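Local coordinates for YCAC GENE product (Escherichia coli, PDB 1YAC), which is probably a hydrolase of unknown specificity, an octamer with an isochorismatase-like three-layer alpha-beta-alpha fold, at residues Asn89-Glu94 / Lys98-Thr103; Leu56-Glu61 / Gly66-Glu71; Phe36-Leu41 / Ser188-Asp193; Ala47-Leu52 / Ala181-Leu186. All blocks are in the same frame, centred on the assembly; numbering follows the deposited sequence.

Interaction 1. Residues Asn89-Glu94 / Lys98-Thr103; sequences NAWDNE and KAVKAT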
loop_
_atom_site.group_PDB
_atom_site.type_symbol
_atom_site.label_atom_id
_atom_site.label_comp_id
_atom_site.label_asym_id
_atom_site.label_seq_id
_atom_site.Cartn_x
_atom_site.Cartn_y
_atom_site.Cartn_z
ATOM N N ASN A 89 17.889 -6.022 27.632
ATOM C CA ASN A 89 18.970 -6.241 26.657
ATOM C C ASN A 89 19.654 -7.542 27.135
ATOM O O ASN A 89 20.177 -7.602 28.256
ATOM C CB ASN A 89 19.980 -5.096 26.702
ATOM C CG ASN A 89 21.173 -5.342 25.805
ATOM O OD1 ASN A 89 21.292 -6.384 25.168
ATOM N ND2 ASN A 89 22.056 -4.367 25.734
ATOM N N ALA A 90 19.609 -8.594 26.311
ATOM C CA ALA A 90 20.221 -9.880 26.649
ATOM C C ALA A 90 21.695 -9.744 27.003
ATOM O O ALA A 90 22.216 -10.512 27.820
ATOM C CB ALA A 90 20.066 -10.865 25.496
ATOM N N TRP A 91 22.368 -8.771 26.386
ATOM C CA TRP A 91 23.782 -8.540 26.660
ATOM C C TRP A 91 24.039 -8.124 28.108
ATOM O O TRP A 91 25.158 -8.229 28.578
ATOM C CB TRP A 91 24.378 -7.507 25.705
ATOM C CG TRP A 91 25.821 -7.794 25.426
ATOM C CD1 TRP A 91 26.913 -7.238 26.048
ATOM C CD2 TRP A 91 26.341 -8.726 24.466
ATOM N NE1 TRP A 91 28.072 -7.770 25.533
ATOM C CE2 TRP A 91 27.750 -8.685 24.564
ATOM C CE3 TRP A 91 25.747 -9.593 23.533
ATOM C CZ2 TRP A 91 28.578 -9.481 23.758
ATOM C CZ3 TRP A 91 26.568 -10.379 22.736
ATOM C CH2 TRP A 91 27.970 -10.318 22.854
ATOM N N ASP A 92 23.016 -7.617 28.793
ATOM C CA ASP A 92 23.143 -7.230 30.198
ATOM C C ASP A 92 23.073 -8.445 31.125
ATOM O O ASP A 92 23.304 -8.324 32.330
ATOM C CB ASP A 92 22.055 -6.230 30.585
ATOM C CG ASP A 92 22.369 -4.814 30.130
ATOM O OD1 ASP A 92 23.564 -4.486 29.958
ATOM O OD2 ASP A 92 21.421 -4.025 29.948
ATOM N N ASN A 93 22.728 -9.605 30.570
ATOM C CA ASN A 93 22.647 -10.849 31.343
ATOM C C ASN A 93 24.017 -11.528 31.244
ATOM O O ASN A 93 24.481 -11.866 30.151
ATOM C CB ASN A 93 21.543 -11.756 30.770
ATOM C CG ASN A 93 21.420 -13.088 31.507
ATOM O OD1 ASN A 93 22.302 -13.948 31.408
ATOM N ND2 ASN A 93 20.310 -13.282 32.214
ATOM N N GLU A 94 24.679 -11.713 32.379
ATOM C CA GLU A 94 26.013 -12.322 32.395
ATOM C C GLU A 94 26.094 -13.735 31.802
ATOM O O GLU A 94 27.065 -14.071 31.105
ATOM C CB GLU A 94 26.573 -12.297 33.814
ATOM C CG GLU A 94 26.738 -10.885 34.351
ATOM C CD GLU A 94 27.368 -10.843 35.734
ATOM O OE1 GLU A 94 26.873 -11.553 36.640
ATOM O OE2 GLU A 94 28.353 -10.090 35.911
ATOM N N LYS A 98 28.341 -14.878 28.517
ATOM C CA LYS A 98 29.252 -16.004 28.716
ATOM C C LYS A 98 29.004 -17.080 27.655
ATOM O O LYS A 98 29.945 -17.571 27.017
ATOM C CB LYS A 98 29.057 -16.605 30.108
ATOM C CG LYS A 98 30.153 -16.277 31.090
ATOM C CD LYS A 98 29.919 -16.978 32.421
ATOM C CE LYS A 98 29.873 -18.491 32.248
ATOM N NZ LYS A 98 29.670 -19.191 33.554
ATOM N N ALA A 99 27.733 -17.407 27.433
ATOM C CA ALA A 99 27.384 -18.422 26.440
ATOM C C ALA A 99 27.829 -17.974 25.045
ATOM O O ALA A 99 28.419 -18.759 24.295
ATOM C CB ALA A 99 25.882 -18.706 26.463
ATOM N N VAL A 100 27.589 -16.704 24.717
ATOM C CA VAL A 100 27.985 -16.171 23.417
ATOM C C VAL A 100 29.497 -16.277 23.231
ATOM O O VAL A 100 29.970 -16.822 22.234
ATOM C CB VAL A 100 27.561 -14.697 23.240
ATOM C CG1 VAL A 100 28.145 -14.137 21.937
ATOM C CG2 VAL A 100 26.041 -14.588 23.230
ATOM N N LYS A 101 30.250 -15.791 24.210
ATOM C CA LYS A 101 31.706 -15.841 24.122
ATOM C C LYS A 101 32.246 -17.266 24.133
ATOM O O LYS A 101 33.266 -17.545 23.504
ATOM C CB LYS A 101 32.340 -14.988 25.223
ATOM C CG LYS A 101 32.058 -13.485 25.040
ATOM C CD LYS A 101 32.757 -12.630 26.075
ATOM C CE LYS A 101 32.508 -11.163 25.791
ATOM N NZ LYS A 101 33.270 -10.280 26.708
ATOM N N ALA A 102 31.537 -18.179 24.797
ATOM C CA ALA A 102 31.966 -19.576 24.873
ATOM C C ALA A 102 31.889 -20.277 23.521
ATOM O O ALA A 102 32.492 -21.333 23.334
ATOM C CB ALA A 102 31.142 -20.340 25.899
ATOM N N THR A 103 31.107 -19.738 22.592
ATOM C CA THR A 103 31.005 -20.354 21.273
ATOM C C THR A 103 32.339 -20.177 20.544
ATOM O O THR A 103 32.655 -20.930 19.632
ATOM C CB THR A 103 29.895 -19.715 20.398
ATOM O OG1 THR A 103 30.252 -18.375 20.060
ATOM C CG2 THR A 103 28.553 -19.701 21.117
#
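Trp91 and Val100 meet across this contact, and Asn89 holds the backbone at Trp91. Asn89 OD1 accepts from Trp91 N at 2.9 Å, an Asx turn in which the donor stands 58° out of the carbonyl plane. Asn89 O takes Asp92 N in the same turn, so the 3-10 segment 90-92 opens with two bonds to one residue. Trp91 then sends its six-membered ring across the Val100 side chain at about a right angle: CH2 lies 3.9 Å from Val100 CG1, and CZ3 of the same ring lies 4.2 Å from that methyl. CG1 reaches the indole because it is anti to the Val100 backbone N (chi1 173°). NE1 of Trp91 is hydrogen-bonded to Glu129 OE2, and Lys101 NZ forms a salt bridge with OE1 of the same carboxylate. In the alpha-beta-alpha sandwich, the loop leading into helix 94-102 thus folds its indole back on that helix. Asp92 forms a salt bridge to Arg7 of the second subunit. Asn93 is the N-cap of the helix, its OD1 accepting from Phe96 N. At Glu94 the helix makes its first turn, the carbonyl O receiving Lys98 N at 3.0 Å with an N-H...O angle of 160°.

Interaction 2. Residues Leu56-Glu61 / Gly66-Glu71; sequences LTTSAE and GPLVPE. Unlike the reference sequence in segment 56-61: Ala60 (reference Phe).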
loop_
_atom_site.group_PDB
_atom_site.type_symbol
_atom_site.label_atom_id
_atom_site.label_comp_id
_atom_site.label_asym_id
_atom_site.label_seq_id
_atom_site.Cartn_x
_atom_site.Cartn_y
_atom_site.Cartn_z
ATOM N N LEU A 56 19.725 -19.739 22.726
ATOM C CA LEU A 56 18.323 -19.367 22.886
ATOM C C LEU A 56 18.176 -18.549 24.166
ATOM O O LEU A 56 18.839 -18.820 25.171
ATOM C CB LEU A 56 17.452 -20.617 23.017
ATOM C CG LEU A 56 17.566 -21.704 21.952
ATOM C CD1 LEU A 56 16.683 -22.874 22.379
ATOM C CD2 LEU A 56 17.165 -21.182 20.580
ATOM N N THR A 57 17.322 -17.533 24.135
ATOM C CA THR A 57 17.101 -16.725 25.325
ATOM C C THR A 57 15.678 -16.204 25.301
ATOM O O THR A 57 15.087 -16.061 24.231
ATOM C CB THR A 57 18.139 -15.567 25.462
ATOM O OG1 THR A 57 17.949 -14.887 26.717
ATOM C CG2 THR A 57 18.015 -14.570 24.310
ATOM N N THR A 58 15.098 -16.015 26.480
ATOM C CA THR A 58 13.729 -15.528 26.593
ATOM C C THR A 58 13.660 -14.477 27.680
ATOM O O THR A 58 14.524 -14.411 28.559
ATOM C CB THR A 58 12.744 -16.654 26.944
ATOM O OG1 THR A 58 13.110 -17.216 28.208
ATOM C CG2 THR A 58 12.746 -17.745 25.869
ATOM N N SER A 59 12.613 -13.669 27.624
ATOM C CA SER A 59 12.405 -12.602 28.586
ATOM C C SER A 59 11.108 -12.848 29.338
ATOM O O SER A 59 10.042 -12.965 28.717
ATOM C CB SER A 59 12.319 -11.262 27.843
ATOM O OG SER A 59 11.938 -10.224 28.719
ATOM N N ALA A 60 11.223 -12.972 30.659
ATOM C CA ALA A 60 10.077 -13.185 31.554
ATOM C C ALA A 60 9.028 -14.121 30.966
ATOM O O ALA A 60 7.831 -13.817 30.953
ATOM C CB ALA A 60 9.448 -11.838 31.937
ATOM N N GLU A 61 9.490 -15.281 30.515
ATOM C CA GLU A 61 8.622 -16.278 29.903
ATOM C C GLU A 61 7.488 -16.795 30.774
ATOM O O GLU A 61 6.565 -17.420 30.262
ATOM C CB GLU A 61 9.449 -17.450 29.395
ATOM C CG GLU A 61 10.171 -18.216 30.480
ATOM C CD GLU A 61 10.992 -19.351 29.912
ATOM O OE1 GLU A 61 11.543 -19.193 28.803
ATOM O OE2 GLU A 61 11.086 -20.403 30.579
ATOM N N GLY A 66 5.101 -15.218 27.539
ATOM C CA GLY A 66 4.915 -16.590 27.112
ATOM C C GLY A 66 6.182 -17.377 26.881
ATOM O O GLY A 66 7.281 -16.819 26.877
ATOM N N PRO A 67 6.043 -18.693 26.657
ATOM C CA PRO A 67 7.165 -19.596 26.423
ATOM C C PRO A 67 7.759 -19.437 25.041
ATOM O O PRO A 67 7.124 -18.891 24.139
ATOM C CB PRO A 67 6.517 -20.970 26.572
ATOM C CG PRO A 67 5.153 -20.751 26.001
ATOM C CD PRO A 67 4.760 -19.419 26.599
ATOM N N LEU A 68 8.981 -19.927 24.880
ATOM C CA LEU A 68 9.654 -19.899 23.592
ATOM C C LEU A 68 8.812 -20.792 22.678
ATOM O O LEU A 68 8.276 -21.810 23.130
ATOM C CB LEU A 68 11.060 -20.495 23.736
ATOM C CG LEU A 68 11.924 -20.486 22.468
ATOM C CD1 LEU A 68 12.310 -19.052 22.108
ATOM C CD2 LEU A 68 13.161 -21.345 22.694
ATOM N N VAL A 69 8.656 -20.416 21.412
ATOM C CA VAL A 69 7.876 -21.263 20.513
ATOM C C VAL A 69 8.500 -22.666 20.550
ATOM O O VAL A 69 9.719 -22.820 20.441
ATOM C CB VAL A 69 7.807 -20.701 19.080
ATOM C CG1 VAL A 69 7.038 -19.389 19.084
ATOM C CG2 VAL A 69 9.205 -20.507 18.486
ATOM N N PRO A 70 7.663 -23.707 20.707
ATOM C CA PRO A 70 8.060 -25.115 20.786
ATOM C C PRO A 70 9.073 -25.616 19.757
ATOM O O PRO A 70 9.961 -26.403 20.099
ATOM C CB PRO A 70 6.728 -25.851 20.679
ATOM C CG PRO A 70 5.774 -24.898 21.307
ATOM C CD PRO A 70 6.192 -23.593 20.702
ATOM N N GLU A 71 8.952 -25.164 18.514
ATOM C CA GLU A 71 9.861 -25.595 17.462
ATOM C C GLU A 71 11.326 -25.357 17.796
ATOM O O GLU A 71 12.151 -26.257 17.651
ATOM C CB GLU A 71 9.529 -24.920 16.124
ATOM C CG GLU A 71 8.233 -25.385 15.480
ATOM C CD GLU A 71 7.035 -24.549 15.888
ATOM O OE1 GLU A 71 7.158 -23.761 16.847
ATOM O OE2 GLU A 71 5.970 -24.664 15.241
HETATM O O HOH W 1 9.848 -21.651 27.053
#
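Leu68 is gripped by two side chains of strand 54-59. Its CD2 lies 3.9 Å from Leu56 CD1, and its CB lies 3.9 Å from Thr58 CG2; in both pairs the side chains cross at about a right angle. With CG anti to the backbone N (chi1 -178°), Leu68 reaches in toward the strand. Farther along, Glu61 CA approaches Gly66 O at 3.4 Å in a CA-H...O contact whose angle at hydrogen is only 127°, and no direct hydrogen bond joins the two segments. Thr58 OG1 donates to Glu61 OE1 at 2.6 Å, meeting it from above the carboxylate plane. A water that accepts from Leu68 N at 2.9 Å also makes a weak bond to OE1, and Tyr81 OH is a further partner of that oxygen. A valine in place of Thr58 would probably deprive Glu61 OE1 of a donor and leave the carboxylate freer to turn. At Gly66 phi is 81°, and a CB would press on the preceding carbonyl O and on Pro67 CD, so glycine fits. Thr199 of the third subunit packs against Pro67. The contact belongs to the beta-alpha-beta unit of strand 54-59, helix 70-75 and strand 81-84, in which strand 54-59 lies between strands 81-84 and 13-18.

Interaction 3. Residues Phe36-Leu41 / Ser188-Asp193; sequences FKNNVL and SNHIPD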
loop_
_atom_site.group_PDB
_atom_site.type_symbol
_atom_site.label_atom_id
_atom_site.label_comp_id
_atom_site.label_asym_id
_atom_site.label_seq_id
_atom_site.Cartn_x
_atom_site.Cartn_y
_atom_site.Cartn_z
ATOM N N PHE A 36 6.237 -14.680 8.573
ATOM C CA PHE A 36 7.102 -14.607 9.744
ATOM C C PHE A 36 7.410 -15.974 10.331
ATOM O O PHE A 36 8.572 -16.264 10.651
ATOM C CB PHE A 36 6.529 -13.700 10.837
ATOM C CG PHE A 36 7.560 -13.292 11.872
ATOM C CD1 PHE A 36 8.692 -12.564 11.488
ATOM C CD2 PHE A 36 7.427 -13.676 13.204
ATOM C CE1 PHE A 36 9.684 -12.229 12.418
ATOM C CE2 PHE A 36 8.420 -13.345 14.152
ATOM C CZ PHE A 36 9.549 -12.619 13.753
ATOM N N LYS A 37 6.382 -16.808 10.476
ATOM C CA LYS A 37 6.585 -18.142 11.019
ATOM C C LYS A 37 7.557 -18.926 10.133
ATOM O O LYS A 37 8.508 -19.540 10.634
ATOM C CB LYS A 37 5.261 -18.913 11.135
ATOM C CG LYS A 37 5.464 -20.359 11.591
ATOM C CD LYS A 37 4.238 -21.239 11.376
ATOM C CE LYS A 37 4.561 -22.685 11.709
ATOM N NZ LYS A 37 3.429 -23.582 11.403
ATOM N N ASN A 38 7.320 -18.912 8.825
ATOM C CA ASN A 38 8.192 -19.626 7.898
ATOM C C ASN A 38 9.642 -19.163 8.007
ATOM O O ASN A 38 10.565 -19.988 8.048
ATOM C CB ASN A 38 7.720 -19.447 6.457
ATOM C CG ASN A 38 8.630 -20.149 5.460
ATOM O OD1 ASN A 38 8.826 -21.375 5.526
ATOM N ND2 ASN A 38 9.208 -19.379 4.546
ATOM N N ASN A 39 9.839 -17.847 8.070
ATOM C CA ASN A 39 11.180 -17.254 8.161
ATOM C C ASN A 39 11.912 -17.629 9.451
ATOM O O ASN A 39 13.108 -17.946 9.432
ATOM C CB ASN A 39 11.102 -15.730 8.025
ATOM C CG ASN A 39 10.750 -15.281 6.606
ATOM O OD1 ASN A 39 10.728 -16.087 5.672
ATOM N ND2 ASN A 39 10.483 -13.986 6.439
ATOM N N VAL A 40 11.212 -17.571 10.577
ATOM C CA VAL A 40 11.826 -17.938 11.854
ATOM C C VAL A 40 12.232 -19.421 11.828
ATOM O O VAL A 40 13.341 -19.794 12.252
ATOM C CB VAL A 40 10.852 -17.677 13.039
ATOM C CG1 VAL A 40 11.423 -18.231 14.357
ATOM C CG2 VAL A 40 10.603 -16.181 13.177
ATOM N N LEU A 41 11.348 -20.268 11.312
ATOM C CA LEU A 41 11.649 -21.697 11.243
ATOM C C LEU A 41 12.767 -21.956 10.236
ATOM O O LEU A 41 13.549 -22.888 10.393
ATOM C CB LEU A 41 10.395 -22.502 10.891
ATOM C CG LEU A 41 9.247 -22.369 11.899
ATOM C CD1 LEU A 41 8.104 -23.292 11.489
ATOM C CD2 LEU A 41 9.738 -22.718 13.293
ATOM N N SER A 188 13.467 -25.803 -0.467
ATOM C CA SER A 188 12.161 -26.356 -0.806
ATOM C C SER A 188 11.172 -26.260 0.371
ATOM O O SER A 188 9.994 -25.954 0.180
ATOM C CB SER A 188 12.321 -27.819 -1.258
ATOM O OG SER A 188 11.070 -28.395 -1.603
ATOM N N ASN A 189 11.676 -26.486 1.581
ATOM C CA ASN A 189 10.841 -26.423 2.781
ATOM C C ASN A 189 10.427 -25.019 3.183
ATOM O O ASN A 189 9.443 -24.850 3.898
ATOM C CB ASN A 189 11.565 -27.053 3.979
ATOM C CG ASN A 189 11.752 -28.552 3.818
ATOM O OD1 ASN A 189 10.914 -29.216 3.217
ATOM N ND2 ASN A 189 12.897 -29.055 4.211
ATOM N N HIS A 190 11.166 -24.013 2.703
ATOM C CA HIS A 190 10.893 -22.635 3.080
ATOM C C HIS A 190 10.637 -21.600 1.985
ATOM O O HIS A 190 10.459 -20.419 2.278
ATOM C CB HIS A 190 11.988 -22.154 4.035
ATOM C CG HIS A 190 12.043 -22.946 5.299
ATOM N ND1 HIS A 190 11.062 -22.879 6.267
ATOM C CD2 HIS A 190 12.940 -23.860 5.741
ATOM C CE1 HIS A 190 11.361 -23.704 7.258
ATOM N NE2 HIS A 190 12.494 -24.308 6.956
ATOM N N ILE A 191 10.586 -22.048 0.740
ATOM C CA ILE A 191 10.317 -21.141 -0.369
ATOM C C ILE A 191 9.353 -21.865 -1.318
ATOM O O ILE A 191 9.786 -22.628 -2.191
ATOM C CB ILE A 191 11.619 -20.779 -1.137
ATOM C CG1 ILE A 191 12.699 -20.303 -0.161
ATOM C CG2 ILE A 191 11.332 -19.705 -2.193
ATOM C CD1 ILE A 191 14.075 -20.209 -0.794
ATOM N N PRO A 192 8.031 -21.664 -1.143
ATOM C CA PRO A 192 7.037 -22.317 -2.004
ATOM C C PRO A 192 7.369 -22.231 -3.495
ATOM O O PRO A 192 7.230 -23.219 -4.220
ATOM C CB PRO A 192 5.754 -21.560 -1.667
ATOM C CG PRO A 192 5.917 -21.311 -0.185
ATOM C CD PRO A 192 7.371 -20.856 -0.099
ATOM N N ASP A 193 7.835 -21.067 -3.947
ATOM C CA ASP A 193 8.174 -20.883 -5.357
ATOM C C ASP A 193 9.289 -21.829 -5.802
ATOM O O ASP A 193 9.230 -22.396 -6.897
ATOM C CB ASP A 193 8.565 -19.422 -5.645
ATOM C CG ASP A 193 7.386 -18.443 -5.479
ATOM O OD1 ASP A 193 6.242 -18.776 -5.879
ATOM O OD2 ASP A 193 7.613 -17.330 -4.965
#
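Asn38 and His190 bring their CA atoms to 6.3 Å, the nearest CA pair of the two segments, shortly before helix 192-204 begins. The Asn38 amide answers His190 with both of its polar atoms. OD1 accepts from His190 ND1 at 2.8 Å with an N-H...O angle of 160°; the oxygen lies in the imidazole plane, at its edge, whereas the donor stands 44° above the carbonyl plane. ND2 donates to His190 O, also at 2.8 Å and equally straight, with the acceptor close to the amide plane. The extension of CG anti to the backbone N carries the amide across to the histidine, where amide and ring planes are 38° apart. Leu41 adds packing, its CB 3.9 Å from His190 CE1, and Asn189 CB lies over one ring face. With an alanine here instead of Asn38, His190 ND1 and His190 O are likely to lose these mates, the ring staying held at NE2 but less firmly fixed. Asp34 of the third subunit also packs on Asn38. Because ND1 donates to Asn38 while NE2 is hydrogen-bonded to Asp45 OD2, the ring is held at both nitrogens; the nearby carboxylate would be expected to favour a protonated imidazole.

Interaction 4. Residues Ala47-Leu52 / Ala181-Leu186; sequences AKYFNL and AGLATL. Unlike the reference sequence in segment 181-186: Ala181 (reference Glu).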
loop_
_atom_site.group_PDB
_atom_site.type_symbol
_atom_site.label_atom_id
_atom_site.label_comp_id
_atom_site.label_asym_id
_atom_site.label_seq_id
_atom_site.Cartn_x
_atom_site.Cartn_y
_atom_site.Cartn_z
ATOM N N ALA A 47 20.400 -22.899 10.929
ATOM C CA ALA A 47 21.348 -22.952 12.038
ATOM C C ALA A 47 21.688 -24.418 12.306
ATOM O O ALA A 47 22.856 -24.785 12.501
ATOM C CB ALA A 47 20.752 -22.320 13.280
ATOM N N LYS A 48 20.660 -25.256 12.293
ATOM C CA LYS A 48 20.841 -26.682 12.512
ATOM C C LYS A 48 21.609 -27.317 11.349
ATOM O O LYS A 48 22.583 -28.059 11.563
ATOM C CB LYS A 48 19.480 -27.363 12.687
ATOM C CG LYS A 48 19.561 -28.869 12.855
ATOM C CD LYS A 48 19.272 -29.313 14.275
ATOM C CE LYS A 48 20.232 -28.722 15.275
ATOM N NZ LYS A 48 20.039 -29.346 16.615
ATOM N N TYR A 49 21.193 -26.998 10.126
ATOM C CA TYR A 49 21.834 -27.540 8.927
ATOM C C TYR A 49 23.338 -27.245 8.864
ATOM O O TYR A 49 24.144 -28.125 8.545
ATOM C CB TYR A 49 21.155 -27.005 7.664
ATOM C CG TYR A 49 21.843 -27.448 6.387
ATOM C CD1 TYR A 49 21.863 -28.791 6.013
ATOM C CD2 TYR A 49 22.494 -26.528 5.571
ATOM C CE1 TYR A 49 22.515 -29.204 4.859
ATOM C CE2 TYR A 49 23.149 -26.932 4.419
ATOM C CZ TYR A 49 23.152 -28.273 4.068
ATOM O OH TYR A 49 23.778 -28.675 2.901
ATOM N N PHE A 50 23.701 -25.989 9.112
ATOM C CA PHE A 50 25.092 -25.579 9.093
ATOM C C PHE A 50 25.806 -25.907 10.393
ATOM O O PHE A 50 26.988 -25.596 10.534
ATOM C CB PHE A 50 25.208 -24.082 8.796
ATOM C CG PHE A 50 24.836 -23.722 7.390
ATOM C CD1 PHE A 50 25.642 -24.125 6.323
ATOM C CD2 PHE A 50 23.649 -23.043 7.119
ATOM C CE1 PHE A 50 25.271 -23.864 5.011
ATOM C CE2 PHE A 50 23.267 -22.776 5.800
ATOM C CZ PHE A 50 24.082 -23.190 4.746
ATOM N N ASN A 51 25.099 -26.494 11.361
ATOM C CA ASN A 51 25.737 -26.844 12.629
ATOM C C ASN A 51 26.365 -25.657 13.338
ATOM O O ASN A 51 27.474 -25.762 13.852
ATOM C CB ASN A 51 26.836 -27.881 12.404
ATOM C CG ASN A 51 26.327 -29.273 12.450
ATOM O OD1 ASN A 51 26.226 -29.948 11.438
ATOM N ND2 ASN A 51 26.039 -29.736 13.625
ATOM N N LEU A 52 25.674 -24.527 13.379
ATOM C CA LEU A 52 26.230 -23.355 14.033
ATOM C C LEU A 52 25.863 -23.329 15.496
ATOM O O LEU A 52 24.714 -23.606 15.845
ATOM C CB LEU A 52 25.686 -22.076 13.390
ATOM C CG LEU A 52 25.804 -21.961 11.883
ATOM C CD1 LEU A 52 25.094 -20.666 11.443
ATOM C CD2 LEU A 52 27.267 -21.969 11.457
ATOM N N ALA A 181 21.613 -31.682 -2.183
ATOM C CA ALA A 181 20.357 -32.133 -1.593
ATOM C C ALA A 181 19.996 -31.422 -0.291
ATOM O O ALA A 181 18.840 -31.049 -0.085
ATOM C CB ALA A 181 20.389 -33.644 -1.378
ATOM N N GLY A 182 20.988 -31.221 0.568
ATOM C CA GLY A 182 20.754 -30.558 1.836
ATOM C C GLY A 182 20.258 -29.132 1.695
ATOM O O GLY A 182 19.257 -28.749 2.319
ATOM N N LEU A 183 20.952 -28.335 0.888
ATOM C CA LEU A 183 20.549 -26.945 0.694
ATOM C C LEU A 183 19.208 -26.894 -0.033
ATOM O O LEU A 183 18.331 -26.106 0.321
ATOM C CB LEU A 183 21.598 -26.183 -0.111
ATOM C CG LEU A 183 21.451 -24.660 -0.093
ATOM C CD1 LEU A 183 21.851 -24.130 1.292
ATOM C CD2 LEU A 183 22.329 -24.046 -1.191
ATOM N N ALA A 184 19.052 -27.756 -1.034
ATOM C CA ALA A 184 17.823 -27.826 -1.811
ATOM C C ALA A 184 16.628 -28.130 -0.911
ATOM O O ALA A 184 15.541 -27.592 -1.114
ATOM C CB ALA A 184 17.945 -28.893 -2.895
ATOM N N THR A 185 16.827 -29.007 0.070
ATOM C CA THR A 185 15.767 -29.370 1.001
ATOM C C THR A 185 15.375 -28.167 1.849
ATOM O O THR A 185 14.183 -27.884 2.021
ATOM C CB THR A 185 16.193 -30.560 1.905
ATOM O OG1 THR A 185 16.371 -31.720 1.088
ATOM C CG2 THR A 185 15.123 -30.874 2.946
ATOM N N LEU A 186 16.375 -27.436 2.339
ATOM C CA LEU A 186 16.130 -26.248 3.157
ATOM C C LEU A 186 15.313 -25.241 2.344
ATOM O O LEU A 186 14.327 -24.690 2.830
ATOM C CB LEU A 186 17.458 -25.610 3.586
ATOM C CG LEU A 186 17.376 -24.271 4.345
ATOM C CD1 LEU A 186 16.919 -24.522 5.776
ATOM C CD2 LEU A 186 18.743 -23.577 4.344
#
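The C-terminal end of helix 33-49 packs here against the first turns of helix 180-190, two helices that meet although 128 residues separate the segments. The outgoing end is a Schellman motif: Asn51 has positive phi (58°), Leu52 N bonds back to Ala47 O, and Asn51 N bonds to Lys48 O. Just before that reversal, Tyr49 projects toward the second helix, its ring placed by CG standing anti to the backbone N (chi1 176°). The phenol lies along the Gly182 backbone: OH is 3.7 Å from Gly182 CA, CE1 is 3.8 Å from the same CA, and Gly182 O sits over one ring face, offset toward the rim. A side chain at position 182 would have to point at the phenol, and a CB built there would fall 2.6 Å from Tyr49 OH, so the close approach depends on glycine. Although Tyr49 OH comes within 3.5 Å of Leu183 N, the angle is too poor for a hydrogen bond. The hydroxyl is instead bonded to Asp179 OD2 and weakly to His173 NE2, while Asp179 OD1 accepts from Gly182 N; one carboxylate thereby links the tyrosine to the start of the helix.

Apolar contact comes from Leu183 CD1, which lies 4.2 Å from Phe50 CZ and 4.4 Å from Tyr49 CE2. Tyr49 CD2 stands over the centre of the Phe50 ring. Helix 165-173 closes the neighbourhood, with Leu172 on Phe50, His173 on Leu183 and Ala169 on Leu186, while strand 13-18 lies behind Ala47 and Leu52 through Val15.

How the interactions relate
From the N terminus, helix 33-49 supplies first 36-41 and then 47-52, whose partners come much later in the chain and in reverse order: 181-186 pairs with 47-52 and 188-193 with 36-41. Interaction 4 is therefore enclosed by interaction 3, their centres about 13 Å apart; both tie helix 33-49 to helix 180-190, and interaction 3 reaches into helix 192-204. Both long loops enclose interactions 2 and 1, which are local and follow in series: interaction 2 joins strand 54-59 to the start of helix 70-75, and interaction 1 ties helix 94-102 to its lead-in loop. None of the loops cross. Interactions 2 and 3 touch directly, Glu71 CB lying 3.6 Å from Leu41 CD2, and both reach the third subunit.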